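Local coordinates for putative acyl-CoA dehydrogenase (Burkholderia xenovorans, PDB 5JSC), which belongs to the acyl-CoA dehydrogenase family and binds flavin-adenine dinucleotide in a tetrameric assembly, at residues C[271-276]-C[344-349]; C[301-306]-C[354-359]. All blocks are in the same frame, centred on the assembly; numbering follows the deposited sequence. Where two conformers were deposited one is given.

Interaction 1: residues C[271-276]-C[344-349]; sequences GFARHA and EGAQQV. With EDO (1,2-ethanediol), chain O.
The methyl group of A273 meets that of A346, CB to CB at 3.9 Å, where the two helices come nearest in register, with their CA atoms 4.8 Å apart. One turn further on, V349 reaches across with a single branch. Its CG1 stands anti to the backbone N (chi1 174°) and rests against both the backbone O of A273, 3.6 Å from CG1, and the methyl of A276, whose CB lies 4.1 Å from CG1. Alanines A273, A276 and A346, with V349 the one larger side chain in contact, let the axes of the short segments approach to 8.7 Å, running the same way at 17°. No hydrogen bond crosses; the side-chain contacts are apolar and buried. I311 and T310 of helix 298-325 add to them, touching A273 and V349 respectively. On another side of its helix R274 carries an extended chain whose guanidinium edge donates from NH2 to O1 of 1,2-ethanediol, 2.8 Å away and at 160°, while NE pairs with E96. That diol probably comes from the crystallisation liquor. Near-parallel packing of helices 250-286 and 332-356 in this way belongs to the C-terminal helical bundle of acyl-CoA dehydrogenases.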
loop_
_atom_site.group_PDB
_atom_site.type_symbol
_atom_site.label_atom_id
_atom_site.label_comp_id
_atom_site.label_asym_id
_atom_site.label_seq_id
_atom_site.Cartn_x
_atom_site.Cartn_y
_atom_site.Cartn_z
ATOM N N GLY C 271 9.788 19.235 5.343
ATOM C CA GLY C 271 10.033 20.417 4.522
ATOM C C GLY C 271 10.161 20.091 3.044
ATOM O O GLY C 271 9.589 20.776 2.191
ATOM N N PHE C 272 10.929 19.044 2.716
ATOM C CA PHE C 272 10.996 18.592 1.329
ATOM C C PHE C 272 9.604 18.248 0.803
ATOM O O PHE C 272 9.249 18.615 -0.327
ATOM C CB PHE C 272 11.926 17.382 1.210
ATOM C CG PHE C 272 13.388 17.694 1.446
ATOM C CD1 PHE C 272 13.998 18.794 0.839
ATOM C CD2 PHE C 272 14.158 16.873 2.270
ATOM C CE1 PHE C 272 15.340 19.069 1.053
ATOM C CE2 PHE C 272 15.505 17.146 2.486
ATOM C CZ PHE C 272 16.096 18.249 1.883
ATOM N N ALA C 273 8.797 17.546 1.609
ATOM C CA ALA C 273 7.436 17.205 1.193
ATOM C C ALA C 273 6.593 18.455 0.956
ATOM O O ALA C 273 5.819 18.518 -0.011
ATOM C CB ALA C 273 6.774 16.293 2.227
ATOM N N ARG C 274 6.712 19.460 1.832
ATOM C CA ARG C 274 5.930 20.675 1.624
ATOM C C ARG C 274 6.322 21.370 0.330
ATOM O O ARG C 274 5.466 21.939 -0.363
ATOM C CB ARG C 274 6.097 21.631 2.805
ATOM C CG ARG C 274 5.429 21.157 4.086
ATOM C CD ARG C 274 5.262 22.332 5.039
ATOM N NE ARG C 274 4.815 21.958 6.385
ATOM C CZ ARG C 274 3.549 21.732 6.731
ATOM N NH1 ARG C 274 2.589 21.789 5.822
ATOM N NH2 ARG C 274 3.242 21.436 7.995
ATOM N N HIS C 275 7.613 21.351 -0.014
ATOM C CA HIS C 275 8.023 21.916 -1.297
ATOM C C HIS C 275 7.364 21.162 -2.447
ATOM O O HIS C 275 6.814 21.772 -3.373
ATOM C CB HIS C 275 9.551 21.884 -1.407
ATOM C CG HIS C 275 10.100 22.685 -2.546
ATOM N ND1 HIS C 275 11.453 22.813 -2.776
ATOM C CD2 HIS C 275 9.484 23.390 -3.524
ATOM C CE1 HIS C 275 11.647 23.572 -3.841
ATOM N NE2 HIS C 275 10.470 23.943 -4.309
ATOM N N ALA C 276 7.374 19.825 -2.387
ATOM C CA ALA C 276 6.732 19.035 -3.438
ATOM C C ALA C 276 5.235 19.316 -3.507
ATOM O O ALA C 276 4.654 19.369 -4.599
ATOM C CB ALA C 276 6.984 17.542 -3.196
ATOM N N GLU C 344 9.473 8.258 4.973
ATOM C CA GLU C 344 8.757 7.397 4.036
ATOM C C GLU C 344 7.621 8.149 3.368
ATOM O O GLU C 344 7.379 7.987 2.164
ATOM C CB GLU C 344 8.212 6.157 4.743
ATOM C CG GLU C 344 9.280 5.182 5.230
ATOM C CD GLU C 344 9.996 4.464 4.098
ATOM O OE1 GLU C 344 11.201 4.177 4.250
ATOM O OE2 GLU C 344 9.355 4.177 3.056
ATOM N N GLY C 345 6.921 8.984 4.138
ATOM C CA GLY C 345 5.828 9.755 3.577
ATOM C C GLY C 345 6.304 10.793 2.581
ATOM O O GLY C 345 5.691 10.975 1.524
ATOM N N ALA C 346 7.405 11.487 2.894
ATOM C CA ALA C 346 7.917 12.494 1.970
ATOM C C ALA C 346 8.319 11.867 0.646
ATOM O O ALA C 346 8.118 12.467 -0.415
ATOM C CB ALA C 346 9.105 13.234 2.577
ATOM N N GLN C 347 8.870 10.652 0.683
ATOM C CA GLN C 347 9.171 9.946 -0.561
ATOM C C GLN C 347 7.922 9.821 -1.415
ATOM O O GLN C 347 7.953 10.084 -2.623
ATOM C CB GLN C 347 9.746 8.561 -0.246
ATOM C CG GLN C 347 10.085 7.726 -1.498
ATOM C CD GLN C 347 11.465 8.032 -2.052
ATOM O OE1 GLN C 347 12.451 8.056 -1.312
ATOM N NE2 GLN C 347 11.543 8.291 -3.363
ATOM N N GLN C 348 6.808 9.428 -0.791
ATOM C CA GLN C 348 5.558 9.249 -1.524
ATOM C C GLN C 348 5.032 10.569 -2.059
ATOM O O GLN C 348 4.530 10.627 -3.186
ATOM C CB GLN C 348 4.514 8.600 -0.618
ATOM C CG GLN C 348 4.883 7.199 -0.191
ATOM C CD GLN C 348 3.950 6.677 0.877
ATOM O OE1 GLN C 348 3.291 7.453 1.578
ATOM N NE2 GLN C 348 3.880 5.357 1.006
ATOM N N VAL C 349 5.092 11.628 -1.244
ATOM C CA VAL C 349 4.606 12.938 -1.673
ATOM C C VAL C 349 5.413 13.435 -2.862
ATOM O O VAL C 349 4.861 13.919 -3.859
ATOM C CB VAL C 349 4.677 13.932 -0.501
ATOM C CG1 VAL C 349 4.315 15.342 -0.972
ATOM C CG2 VAL C 349 3.739 13.467 0.609
HETATM C C1 EDO O . 4.653 22.781 11.072
HETATM O O1 EDO O . 5.116 21.877 10.072
HETATM C C2 EDO O . 5.282 24.150 10.863
HETATM O O2 EDO O . 5.283 24.475 9.470
#

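Interaction 2: residues C[301-306]-C[354-359]; sequences QAKLAQ and VQLYGG. With FAD (flavin-adenine dinucleotide), chain T.
In one of its two conformers K303 sets out with CG anti to the backbone N (chi1 -180°), then bends at chi2 and chi3, which carries its ammonium group to the side chain of Q355; L304 and L356 each hold CG anti to the carbonyl carbon, with chi1 near -70°, and meet through their branches. The contact joins helix 298-325 to the C-terminal end of helix 332-356 in the largely helical C-terminal domain of the acyl-CoA dehydrogenase fold, beside bound flavin-adenine dinucleotide. Its firm apolar part is L304 CD2 against L356 CD1 at 3.9 Å, a pair that M277 and A284 of helix 250-286 adjoin on the L304 side. Provisionally, in that one conformer, K303 NZ lies 3.8 Å from Q355 CG, the two side chains crossing at about a right angle, and K303 CE 4.2 Å from L356 CG. No hydrogen bond links the two segments. The amide of Q355 turns instead to a second subunit: OE1 accepts from R376 there, and NE2 donates to E386 and the backbone O of R379, both of that subunit. The same E386 makes a long, weak ion pair with K303. Past L356 the chain leaves the helix at G358 with positive phi, and FAD O3P, 3.7 Å from G358 CA, lies where a side chain would begin. Backbone atoms on either side of this turn hold the dinucleotide: Q355 O accepts from the ribose hydroxyl O3B at 2.8 Å, and G359 N donates to the phosphate oxygen O1P of FAD at 2.8 Å and 167°.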
loop_
_atom_site.group_PDB
_atom_site.type_symbol
_atom_site.label_atom_id
_atom_site.label_comp_id
_atom_site.label_asym_id
_atom_site.label_seq_id
_atom_site.Cartn_x
_atom_site.Cartn_y
_atom_site.Cartn_z
ATOM N N GLN C 301 -7.247 15.130 -7.701
ATOM C CA GLN C 301 -7.742 15.609 -6.413
ATOM C C GLN C 301 -7.439 14.619 -5.297
ATOM O O GLN C 301 -7.032 15.019 -4.198
ATOM C CB GLN C 301 -9.235 15.887 -6.516
ATOM C CG GLN C 301 -9.516 17.026 -7.474
ATOM C CD GLN C 301 -10.974 17.255 -7.709
ATOM O OE1 GLN C 301 -11.818 16.567 -7.154
ATOM N NE2 GLN C 301 -11.287 18.238 -8.539
ATOM N N ALA C 302 -7.630 13.321 -5.557
ATOM C CA ALA C 302 -7.356 12.313 -4.540
ATOM C C ALA C 302 -5.865 12.205 -4.258
ATOM O O ALA C 302 -5.456 11.968 -3.112
ATOM C CB ALA C 302 -7.926 10.966 -4.984
ATOM N N LYS C 303 -5.040 12.363 -5.293
ATOM C CA LYS C 303 -3.595 12.317 -5.095
ATOM C C LYS C 303 -3.114 13.512 -4.284
ATOM O O LYS C 303 -2.304 13.352 -3.359
ATOM C CB LYS C 303 -2.869 12.261 -6.440
ATOM C CG LYS C 303 -1.364 12.204 -6.308
ATOM C CD LYS C 303 -0.789 11.077 -7.157
ATOM C CE LYS C 303 -0.438 11.551 -8.545
ATOM N NZ LYS C 303 -0.374 10.418 -9.512
ATOM N N LEU C 304 -3.601 14.712 -4.606
ATOM C CA LEU C 304 -3.264 15.890 -3.812
ATOM C C LEU C 304 -3.735 15.715 -2.378
ATOM O O LEU C 304 -3.028 16.090 -1.433
ATOM C CB LEU C 304 -3.901 17.141 -4.427
ATOM C CG LEU C 304 -3.355 17.602 -5.778
ATOM C CD1 LEU C 304 -4.227 18.706 -6.379
ATOM C CD2 LEU C 304 -1.902 18.058 -5.655
ATOM N N ALA C 305 -4.937 15.152 -2.195
ATOM C CA ALA C 305 -5.469 14.939 -0.850
ATOM C C ALA C 305 -4.554 14.041 -0.035
ATOM O O ALA C 305 -4.277 14.327 1.137
ATOM C CB ALA C 305 -6.871 14.337 -0.920
ATOM N N GLN C 306 -4.066 12.955 -0.647
ATOM C CA GLN C 306 -3.196 12.035 0.075
ATOM C C GLN C 306 -1.850 12.673 0.372
ATOM O O GLN C 306 -1.273 12.443 1.444
ATOM C CB GLN C 306 -3.013 10.736 -0.717
ATOM C CG GLN C 306 -2.023 9.773 -0.040
ATOM C CD GLN C 306 -2.494 9.261 1.320
ATOM O OE1 GLN C 306 -1.897 9.567 2.369
ATOM N NE2 GLN C 306 -3.545 8.453 1.309
ATOM N N VAL C 354 6.333 14.443 -8.781
ATOM C CA VAL C 354 7.001 14.113 -10.040
ATOM C C VAL C 354 5.979 13.657 -11.076
ATOM O O VAL C 354 5.974 14.120 -12.224
ATOM C CB VAL C 354 8.077 13.034 -9.814
ATOM C CG1 VAL C 354 8.572 12.495 -11.155
ATOM C CG2 VAL C 354 9.231 13.607 -9.014
ATOM N N GLN C 355 5.088 12.750 -10.673
ATOM C CA GLN C 355 4.116 12.192 -11.610
ATOM C C GLN C 355 3.190 13.272 -12.158
ATOM O O GLN C 355 2.849 13.267 -13.353
ATOM C CB GLN C 355 3.318 11.084 -10.924
ATOM C CG GLN C 355 2.576 10.171 -11.875
ATOM C CD GLN C 355 3.492 9.259 -12.679
ATOM O OE1 GLN C 355 4.703 9.196 -12.448
ATOM N NE2 GLN C 355 2.907 8.522 -13.620
ATOM N N LEU C 356 2.785 14.220 -11.304
ATOM C CA LEU C 356 1.898 15.290 -11.758
ATOM C C LEU C 356 2.562 16.152 -12.822
ATOM O O LEU C 356 1.876 16.691 -13.705
ATOM C CB LEU C 356 1.468 16.161 -10.568
ATOM C CG LEU C 356 0.481 15.541 -9.575
ATOM C CD1 LEU C 356 0.437 16.332 -8.262
ATOM C CD2 LEU C 356 -0.919 15.428 -10.203
ATOM N N TYR C 357 3.891 16.278 -12.769
ATOM C CA TYR C 357 4.622 17.083 -13.738
ATOM C C TYR C 357 4.872 16.377 -15.065
ATOM O O TYR C 357 5.372 17.023 -15.992
ATOM C CB TYR C 357 5.961 17.531 -13.153
ATOM C CG TYR C 357 5.864 18.897 -12.564
ATOM C CD1 TYR C 357 5.481 19.076 -11.244
ATOM C CD2 TYR C 357 6.109 20.017 -13.341
ATOM C CE1 TYR C 357 5.364 20.339 -10.707
ATOM C CE2 TYR C 357 6.007 21.278 -12.809
ATOM C CZ TYR C 357 5.633 21.432 -11.490
ATOM O OH TYR C 357 5.517 22.695 -10.939
ATOM N N GLY C 358 4.548 15.087 -15.188
ATOM C CA GLY C 358 4.812 14.406 -16.446
ATOM C C GLY C 358 6.295 14.364 -16.769
ATOM O O GLY C 358 7.146 14.188 -15.889
ATOM N N GLY C 359 6.613 14.542 -18.057
ATOM C CA GLY C 359 8.004 14.480 -18.478
ATOM C C GLY C 359 8.885 15.474 -17.746
ATOM O O GLY C 359 10.038 15.173 -17.410
HETATM P PA FAD T . 0.879 15.773 -18.874
HETATM O O1A FAD T . 0.116 15.408 -20.100
HETATM O O2A FAD T . 0.816 17.226 -18.462
HETATM O O5B FAD T . 0.392 14.840 -17.695
HETATM C C5B FAD T . 0.863 15.091 -16.356
HETATM C C4B FAD T . 0.341 13.962 -15.507
HETATM O O4B FAD T . -1.098 14.026 -15.480
HETATM C C3B FAD T . 0.613 12.564 -16.046
HETATM O O3B FAD T . 1.942 12.116 -15.785
HETATM C C2B FAD T . -0.452 11.738 -15.323
HETATM O O2B FAD T . 0.002 11.359 -14.024
HETATM C C1B FAD T . -1.618 12.735 -15.218
HETATM N N9A FAD T . -2.728 12.495 -16.138
HETATM C C8A FAD T . -2.678 12.492 -17.507
HETATM N N7A FAD T . -3.847 12.356 -18.083
HETATM C C5A FAD T . -4.730 12.257 -17.017
HETATM C C6A FAD T . -6.128 12.119 -16.956
HETATM N N6A FAD T . -6.917 12.035 -18.037
HETATM N N1A FAD T . -6.702 12.067 -15.734
HETATM C C2A FAD T . -5.918 12.145 -14.652
HETATM N N3A FAD T . -4.591 12.275 -14.588
HETATM C C4A FAD T . -4.052 12.334 -15.813
HETATM N N1 FAD T . 7.252 11.791 -26.369
HETATM C C2 FAD T . 7.357 11.590 -27.714
HETATM O O2 FAD T . 6.502 12.000 -28.508
HETATM N N3 FAD T . 8.433 10.901 -28.214
HETATM C C4 FAD T . 9.461 10.352 -27.473
HETATM O O4 FAD T . 10.415 9.830 -28.035
HETATM C C4X FAD T . 9.333 10.538 -26.054
HETATM N N5 FAD T . 10.298 10.105 -25.286
HETATM C C5X FAD T . 10.264 10.446 -23.944
HETATM C C6 FAD T . 11.364 10.133 -23.144
HETATM C C7 FAD T . 11.436 10.552 -21.820
HETATM C C7M FAD T . 12.658 10.230 -20.997
HETATM C C8 FAD T . 10.374 11.287 -21.274
HETATM C C8M FAD T . 10.419 11.770 -19.845
HETATM C C9 FAD T . 9.270 11.587 -22.063
HETATM C C9A FAD T . 9.205 11.179 -23.391
HETATM N N10 FAD T . 8.148 11.563 -24.243
HETATM C C10 FAD T . 8.197 11.285 -25.588
HETATM C "C1'" FAD T . 7.045 12.371 -23.703
HETATM C "C2'" FAD T . 6.053 11.575 -22.860
HETATM O "O2'" FAD T . 5.270 10.710 -23.686
HETATM C "C3'" FAD T . 5.137 12.538 -22.103
HETATM O "O3'" FAD T . 5.943 13.176 -21.118
HETATM C "C4'" FAD T . 3.940 11.880 -21.416
HETATM O "O4'" FAD T . 3.005 11.444 -22.405
HETATM C "C5'" FAD T . 3.260 12.803 -20.426
HETATM O "O5'" FAD T . 2.905 14.021 -21.117
HETATM P P FAD T . 3.303 15.388 -20.357
HETATM O O1P FAD T . 4.738 15.417 -19.981
HETATM O O2P FAD T . 2.891 16.532 -21.241
HETATM O O3P FAD T . 2.411 15.370 -19.039
#

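Overall arrangement
Interactions 1 and 2 share helix 332-356, which packs against helix 250-286 in the first and helix 298-325 in the second; their centres lie 12 Å apart and they do not touch. Interaction 1 sits about 15 Å from the chain centre, deep in the bundle, and its side-chain contacts are apolar. Interaction 2, about 27 Å out, is mostly buried too, with other subunits and the cofactor close by: a lysine and a glutamine join the leucines, Q355 hydrogen-bonded to a second subunit and K303 only weakly paired with it. Helix 298-325 also reaches interaction 1, through T310 and I311. Thus one helix runs from the apolar interior to a dinucleotide site at a subunit boundary.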